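Local coordinates for Lmo0794 protein (Listeria monocytogenes, PDB 3EW7), which is of unknown function but probably binds NAD(P) through a Rossmann-type fold and may act as an oxidoreductase, at residues A[97-102]-A[149-154]; A[49-54]-A[65-70]; A[77-82]-A[135-140]. The protein carries 3 engineered substitutions. One frame throughout, in Å; residues are numbered along the deposited sequence.

In the fold
From the N terminus, interaction 2 comes first. It closes a short loop between residues 49-54, after strand 45-48, and residues 65-70, at the end of strand 64-67. It is complete before the other two begin. Interaction 3 opens next at 77-82, the start of helix 79-90. Interaction 1 opens on strand 97-101 before interaction 3 closes on helix 131-142, and itself closes on strand 150-154, so these two cross. Interaction 1 joins neighbouring strands of the parallel sheet, and strand 64-67 flanks strand 97-101 on the other side. Interaction 3 ties two helices together. Tyr69 meets His79, and Tyr152 meets Gln137, linking the loop after strand 64-67, and strand 150-154, to the helices.

Interaction 1. Residues A[97-102]-A[149-154]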
# COMPACT_ATOMS: atom_id res chain seq x y z
N ARG A 97 5.98 5.94 -6.79
CA ARG A 97 4.57 6.29 -6.86
C ARG A 97 4.03 5.76 -5.53
O ARG A 97 4.40 4.66 -5.13
CB ARG A 97 3.92 5.56 -8.03
CG ARG A 97 2.54 6.02 -8.35
CD ARG A 97 2.06 5.34 -9.59
NE ARG A 97 0.61 5.38 -9.64
CZ ARG A 97 -0.11 4.51 -10.33
NH1 ARG A 97 0.51 3.56 -11.02
NH2 ARG A 97 -1.43 4.59 -10.30
N LEU A 98 3.20 6.54 -4.84
CA LEU A 98 2.68 6.01 -3.58
C LEU A 98 1.27 5.51 -3.84
O LEU A 98 0.38 6.30 -4.13
CB LEU A 98 2.65 7.08 -2.49
CG LEU A 98 2.17 6.53 -1.14
CD1 LEU A 98 3.16 5.52 -0.60
CD2 LEU A 98 1.98 7.67 -0.17
N LEU A 99 1.09 4.20 -3.75
CA LEU A 99 -0.21 3.58 -3.96
C LEU A 99 -0.79 3.23 -2.59
O LEU A 99 -0.26 2.38 -1.87
CB LEU A 99 -0.03 2.30 -4.79
CG LEU A 99 -1.20 1.63 -5.53
CD1 LEU A 99 -2.53 1.93 -4.85
CD2 LEU A 99 -1.24 2.16 -6.95
N VAL A 100 -1.87 3.90 -2.21
CA VAL A 100 -2.50 3.66 -0.92
C VAL A 100 -3.70 2.72 -1.06
O VAL A 100 -4.62 3.00 -1.82
CB VAL A 100 -2.96 4.99 -0.28
CG1 VAL A 100 -3.17 4.82 1.20
CG2 VAL A 100 -1.94 6.07 -0.55
N VAL A 101 -3.68 1.63 -0.32
CA VAL A 101 -4.74 0.62 -0.39
C VAL A 101 -5.79 0.69 0.73
O VAL A 101 -5.44 0.54 1.90
CB VAL A 101 -4.13 -0.78 -0.38
CG1 VAL A 101 -5.21 -1.82 -0.53
CG2 VAL A 101 -3.09 -0.90 -1.49
N GLY A 102 -7.06 0.89 0.38
CA GLY A 102 -8.11 0.94 1.38
C GLY A 102 -9.01 -0.29 1.35
O GLY A 102 -8.66 -1.27 0.69
N SER A 149 3.62 12.05 -6.44
CA SER A 149 2.90 11.01 -7.15
C SER A 149 2.20 10.01 -6.23
O SER A 149 2.85 9.24 -5.52
CB SER A 149 3.87 10.28 -8.07
OG SER A 149 3.16 9.42 -8.94
N TRP A 150 0.87 10.01 -6.26
CA TRP A 150 0.10 9.10 -5.41
C TRP A 150 -1.18 8.58 -6.06
O TRP A 150 -1.66 9.14 -7.06
CB TRP A 150 -0.29 9.81 -4.12
CG TRP A 150 -1.21 10.96 -4.38
CD1 TRP A 150 -0.87 12.21 -4.77
CD2 TRP A 150 -2.64 10.93 -4.32
NE1 TRP A 150 -2.00 12.98 -4.96
CE2 TRP A 150 -3.10 12.21 -4.69
CE3 TRP A 150 -3.59 9.95 -3.99
CZ2 TRP A 150 -4.46 12.54 -4.75
CZ3 TRP A 150 -4.94 10.27 -4.04
CH2 TRP A 150 -5.36 11.56 -4.42
N THR A 151 -1.73 7.52 -5.49
CA THR A 151 -2.98 6.93 -5.94
C THR A 151 -3.62 6.20 -4.77
O THR A 151 -2.97 5.44 -4.06
CB THR A 151 -2.81 5.91 -7.08
OG1 THR A 151 -2.32 6.57 -8.26
CG2 THR A 151 -4.15 5.28 -7.41
N TYR A 152 -4.91 6.43 -4.57
CA TYR A 152 -5.63 5.76 -3.50
C TYR A 152 -6.59 4.79 -4.16
O TYR A 152 -7.42 5.18 -4.99
CB TYR A 152 -6.40 6.77 -2.65
CG TYR A 152 -6.78 6.24 -1.28
CD1 TYR A 152 -6.01 6.57 -0.16
CD2 TYR A 152 -7.87 5.38 -1.11
CE1 TYR A 152 -6.32 6.05 1.08
CE2 TYR A 152 -8.19 4.85 0.13
CZ TYR A 152 -7.41 5.19 1.23
OH TYR A 152 -7.71 4.68 2.47
N ILE A 153 -6.48 3.51 -3.80
CA ILE A 153 -7.34 2.49 -4.38
C ILE A 153 -8.32 1.84 -3.38
O ILE A 153 -7.93 1.46 -2.27
CB ILE A 153 -6.50 1.37 -5.06
CG1 ILE A 153 -7.41 0.40 -5.80
CG2 ILE A 153 -5.65 0.64 -4.03
CD1 ILE A 153 -6.66 -0.65 -6.58
N SER A 154 -9.58 1.75 -3.80
CA SER A 154 -10.64 1.15 -3.00
C SER A 154 -11.21 -0.05 -3.75
O SER A 154 -11.26 -0.06 -4.97
CB SER A 154 -11.76 2.16 -2.74
OG SER A 154 -11.35 3.17 -1.84
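Strands 97-101 and 150-154 run in the same direction, with their axes 4.6 Å apart at closest approach. Five backbone bonds lace them together: Leu98 N to Ser149 O, Thr151 N to Leu98 O, Val100 N to Thr151 O, Ile153 N to Val100 O, and Gly102 N to Ile153 O. In the last four the donor lies nearly along the C=O axis. Leu98 N instead sits above the carbonyl plane of Ser149.

Packing is tightest in the middle. Val100 CG1, anti to its backbone N, reaches Tyr152 CE1 at 3.4 Å. The carbonyl oxygen of Val100 lies over one face of the same ring. Tyr152 OH bonds onward to Gln137 of helix 131-142. On the opposite face of the sheet, Leu99 CD1 meets Ile153 CG2 at 3.5 Å. Val101 CG2 lies 3.9 Å from that same Ile153 CG2. Tyr190 of helix 187-199 packs on both Val101 and Ile153. Thr151 is also gripped here. The extended Arg97 chain crosses it obliquely and sends NH2 to Thr151 OG1, at 3.0 Å and 161°, in the guanidinium plane. Arg97 NH2 also makes a salt bridge to Glu197, and Thr151 OG1 bonds to His203 O.

The contact is looser at Trp150 and Ser154, though both are buried. The Trp150 indole leads away onto Leu141, while Trp150 CB stays 4.3 Å from Leu98 CB. Ser154 turns away and bonds to His207.

Two adjacent parallel strands, joined through helix 131-142, form a beta-alpha-beta unit of the Rossmann fold.

Interaction 2. Residues A[49-54]-A[65-70]; sequences KDIFDL and VVDAYG
Val65 and Val66 carry strand 64-67 through the sheet, with backbone bonds to strand 97-101 on one flank and to Gly4 and Ile6 on the other. Asp67 ends the strand and is the first to touch residues 49-54. Its CG is anti to the backbone N (chi1 -178°), and Asp67 OD1 lies 3.8 Å from Ile51 CD1. Asp67 OD1 also takes a weak bond from Tyr69 N. This is the C-terminal edge of the parallel sheet of a Rossmann fold, the edge along which such folds usually bind the dinucleotide.

Tyr69 and Ile51 carry the contact together. The Tyr69 ring crosses Ile51 obliquely, and Tyr69 CE1 comes to 3.5 Å from Ile51 CG2. Asp50 OD1 is near the ring plane, 4.4 Å from Tyr69 CE1. The other oxygen, Asp50 OD2, accepts from Phe52 N in an Asx turn that starts the 3-10 segment 51-53. Tyr69 OH lies 3.9 Å from Phe52 CE2, the two side chains crossing at about a right angle. The Tyr69 ring also meets His79 edge-to-face. Beyond it, Gly70 bonds through its N to Glu75 OE1.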
# COMPACT_ATOMS: atom_id res chain seq x y z
N LYS A 49 11.56 -2.15 8.63
CA LYS A 49 11.41 -0.79 9.12
C LYS A 49 9.94 -0.46 9.29
O LYS A 49 9.12 -0.79 8.44
CB LYS A 49 12.05 0.18 8.12
CG LYS A 49 13.03 1.17 8.73
CD LYS A 49 14.02 1.63 7.66
CE LYS A 49 15.13 2.51 8.23
NZ LYS A 49 14.72 3.93 8.43
N ASP A 50 9.59 0.17 10.40
CA ASP A 50 8.20 0.53 10.60
C ASP A 50 7.95 1.70 9.67
O ASP A 50 8.88 2.44 9.34
CB ASP A 50 7.93 0.95 12.04
CG ASP A 50 6.53 1.52 12.22
OD1 ASP A 50 5.54 0.80 11.97
OD2 ASP A 50 6.44 2.71 12.62
N ILE A 51 6.71 1.86 9.25
CA ILE A 51 6.33 2.93 8.33
C ILE A 51 6.78 4.31 8.81
O ILE A 51 7.29 5.12 8.04
CB ILE A 51 4.80 2.89 8.11
CG1 ILE A 51 4.41 3.82 6.97
CG2 ILE A 51 4.07 3.24 9.39
CD1 ILE A 51 2.96 3.68 6.58
N PHE A 52 6.60 4.57 10.10
CA PHE A 52 6.96 5.85 10.68
C PHE A 52 8.43 6.23 10.59
O PHE A 52 8.77 7.41 10.63
CB PHE A 52 6.50 5.88 12.14
CG PHE A 52 5.03 6.10 12.30
CD1 PHE A 52 4.48 7.35 12.05
CD2 PHE A 52 4.19 5.05 12.64
CE1 PHE A 52 3.10 7.55 12.13
CE2 PHE A 52 2.80 5.24 12.73
CZ PHE A 52 2.26 6.50 12.47
N ASP A 53 9.29 5.23 10.46
CA ASP A 53 10.73 5.47 10.38
C ASP A 53 11.26 5.56 8.96
O ASP A 53 12.45 5.78 8.75
CB ASP A 53 11.51 4.36 11.08
CG ASP A 53 11.03 4.13 12.49
OD1 ASP A 53 10.85 5.12 13.23
OD2 ASP A 53 10.86 2.94 12.85
N LEU A 54 10.38 5.38 7.98
CA LEU A 54 10.79 5.44 6.58
C LEU A 54 11.29 6.81 6.12
O LEU A 54 10.64 7.84 6.34
CB LEU A 54 9.63 4.97 5.71
CG LEU A 54 9.62 3.51 5.27
CD1 LEU A 54 10.36 2.65 6.28
CD2 LEU A 54 8.18 3.06 5.09
N VAL A 65 5.61 2.29 -4.26
CA VAL A 65 5.49 1.90 -2.86
C VAL A 65 4.01 1.70 -2.54
O VAL A 65 3.22 2.66 -2.56
CB VAL A 65 6.08 2.99 -1.92
CG1 VAL A 65 5.89 2.58 -0.47
CG2 VAL A 65 7.56 3.19 -2.21
N VAL A 66 3.63 0.46 -2.28
CA VAL A 66 2.25 0.14 -1.95
C VAL A 66 2.05 0.28 -0.45
O VAL A 66 2.66 -0.44 0.33
CB VAL A 66 1.87 -1.31 -2.33
CG1 VAL A 66 0.50 -1.65 -1.76
CG2 VAL A 66 1.84 -1.45 -3.84
N ASP A 67 1.20 1.21 -0.05
CA ASP A 67 0.93 1.41 1.36
C ASP A 67 -0.26 0.54 1.75
O ASP A 67 -1.42 0.92 1.59
CB ASP A 67 0.63 2.89 1.67
CG ASP A 67 0.38 3.13 3.16
OD1 ASP A 67 0.57 2.19 3.96
OD2 ASP A 67 0.01 4.27 3.53
N ALA A 68 0.05 -0.66 2.24
CA ALA A 68 -0.97 -1.58 2.69
C ALA A 68 -0.76 -1.71 4.19
O ALA A 68 -0.49 -2.80 4.72
CB ALA A 68 -0.81 -2.90 2.00
N TYR A 69 -0.86 -0.58 4.87
CA TYR A 69 -0.68 -0.52 6.31
C TYR A 69 -1.95 -0.94 7.03
O TYR A 69 -3.06 -0.70 6.55
CB TYR A 69 -0.33 0.91 6.71
CG TYR A 69 -0.01 1.10 8.16
CD1 TYR A 69 1.21 0.66 8.68
CD2 TYR A 69 -0.89 1.78 9.01
CE1 TYR A 69 1.55 0.91 10.01
CE2 TYR A 69 -0.56 2.02 10.34
CZ TYR A 69 0.66 1.59 10.83
OH TYR A 69 1.02 1.87 12.12
N GLY A 70 -1.77 -1.57 8.19
CA GLY A 70 -2.91 -2.01 8.98
C GLY A 70 -3.00 -3.51 9.14
O GLY A 70 -3.96 -4.13 8.70

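Interaction 3. Residues A[77-82]-A[135-140]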
# COMPACT_ATOMS: atom_id res chain seq x y z
N GLU A 77 -5.19 2.52 14.41
CA GLU A 77 -5.47 3.85 14.93
C GLU A 77 -4.47 4.85 14.37
O GLU A 77 -4.62 6.07 14.54
CB GLU A 77 -5.35 3.86 16.46
CG GLU A 77 -5.86 2.61 17.14
CD GLU A 77 -5.61 2.65 18.63
OE1 GLU A 77 -5.59 1.57 19.27
OE2 GLU A 77 -5.43 3.76 19.18
N LYS A 78 -3.45 4.34 13.69
CA LYS A 78 -2.38 5.17 13.13
C LYS A 78 -2.38 5.36 11.62
O LYS A 78 -1.36 5.72 11.04
CB LYS A 78 -1.03 4.60 13.57
CG LYS A 78 -0.81 4.66 15.07
CD LYS A 78 0.51 4.05 15.52
CE LYS A 78 0.42 2.55 15.56
NZ LYS A 78 1.60 1.97 16.25
N HIS A 79 -3.52 5.13 10.97
CA HIS A 79 -3.59 5.26 9.52
C HIS A 79 -3.36 6.66 8.98
O HIS A 79 -2.46 6.89 8.17
CB HIS A 79 -4.93 4.74 9.00
CG HIS A 79 -4.94 3.27 8.76
ND1 HIS A 79 -5.63 2.38 9.55
CD2 HIS A 79 -4.31 2.52 7.82
CE1 HIS A 79 -5.43 1.15 9.12
NE2 HIS A 79 -4.63 1.21 8.07
N VAL A 80 -4.18 7.60 9.41
CA VAL A 80 -4.07 8.98 8.97
C VAL A 80 -2.69 9.55 9.33
O VAL A 80 -2.09 10.29 8.55
CB VAL A 80 -5.18 9.84 9.62
CG1 VAL A 80 -5.36 9.42 11.08
CG2 VAL A 80 -4.81 11.33 9.53
N THR A 81 -2.20 9.18 10.50
CA THR A 81 -0.92 9.68 10.96
C THR A 81 0.30 9.17 10.18
O THR A 81 1.19 9.96 9.84
CB THR A 81 -0.77 9.41 12.48
OG1 THR A 81 -1.13 10.60 13.20
CG2 THR A 81 0.63 9.03 12.83
N SER A 82 0.34 7.87 9.90
CA SER A 82 1.45 7.28 9.16
C SER A 82 1.48 7.77 7.72
O SER A 82 2.55 7.96 7.13
CB SER A 82 1.36 5.76 9.18
OG SER A 82 0.08 5.32 8.76
N ALA A 135 -11.41 8.99 4.75
CA ALA A 135 -11.82 10.32 4.33
C ALA A 135 -10.76 11.32 4.73
O ALA A 135 -10.44 12.22 3.96
CB ALA A 135 -13.15 10.68 4.95
N LYS A 136 -10.21 11.16 5.93
CA LYS A 136 -9.17 12.05 6.41
C LYS A 136 -7.93 11.98 5.53
O LYS A 136 -7.42 13.01 5.09
CB LYS A 136 -8.79 11.68 7.85
CG LYS A 136 -9.51 12.50 8.88
CD LYS A 136 -8.61 13.60 9.42
CE LYS A 136 -9.43 14.71 10.09
NZ LYS A 136 -10.09 15.61 9.09
N GLN A 137 -7.45 10.76 5.27
CA GLN A 137 -6.28 10.57 4.43
C GLN A 137 -6.51 11.27 3.10
O GLN A 137 -5.65 11.99 2.61
CB GLN A 137 -6.04 9.08 4.19
CG GLN A 137 -5.79 8.28 5.46
CD GLN A 137 -5.61 6.80 5.19
OE1 GLN A 137 -6.45 6.17 4.54
NE2 GLN A 137 -4.53 6.23 5.70
N LEU A 138 -7.70 11.06 2.54
CA LEU A 138 -8.07 11.66 1.26
C LEU A 138 -8.09 13.19 1.31
O LEU A 138 -7.71 13.85 0.35
CB LEU A 138 -9.45 11.13 0.83
CG LEU A 138 -9.51 10.15 -0.36
CD1 LEU A 138 -8.39 9.13 -0.28
CD2 LEU A 138 -10.87 9.47 -0.40
N GLU A 139 -8.53 13.76 2.43
CA GLU A 139 -8.57 15.20 2.59
C GLU A 139 -7.14 15.70 2.63
O GLU A 139 -6.83 16.76 2.08
CB GLU A 139 -9.27 15.59 3.89
CG GLU A 139 -10.78 15.71 3.80
CD GLU A 139 -11.48 15.44 5.14
OE1 GLU A 139 -10.92 15.83 6.19
OE2 GLU A 139 -12.59 14.86 5.13
N HIS A 140 -6.28 14.94 3.31
CA HIS A 140 -4.87 15.29 3.44
C HIS A 140 -4.14 15.10 2.13
O HIS A 140 -3.24 15.86 1.80
CB HIS A 140 -4.19 14.45 4.53
CG HIS A 140 -4.56 14.85 5.92
ND1 HIS A 140 -3.78 14.53 7.01
CD2 HIS A 140 -5.62 15.55 6.40
CE1 HIS A 140 -4.35 15.02 8.11
NE2 HIS A 140 -5.46 15.64 7.76
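Two helices of the Rossmann fold meet here: the first turn of helix 79-90 and the middle of helix 131-142. The contact is small and partly buried. The CA atoms of Val80 and Gln137 approach to 5.3 Å.

The polar link is a single weak hydrogen bond. Gln137 NE2 gives to His79 O at 3.3 Å, with an N-H...O angle of 146°. The Gln137 chain leaves with CG anti to the carbonyl carbon (chi1 -61°) and runs extended beyond CG, which carries the amide across to the other helix. Its OE1 is bonded to Tyr152 OH, which with the weak NE2 bond probably fixes the turn of the amide. Gln137 NE2 also lies 3.6 Å from His79 CB. The His79 ring is engaged elsewhere, with NE2 bonded to Tyr69 O.

The apolar part centres on Val80. Val80 CG2, anti to the backbone N, points at His140 CE1, 4.0 Å away. Lys136 CB lies alongside, 4.3 Å from Val80 CG2. Gln137 CG lies against Val80 CA. His140 ND1 is bonded to Asp84 OD1, one turn beyond Val80, a second tie between the helices.

The charged part lies within helix 131-142. Lys136 starts toward Val80 but its chain bends away, and Lys136 NZ forms a salt bridge with the syn lone pair of Glu139 OE1 at 3.0 Å.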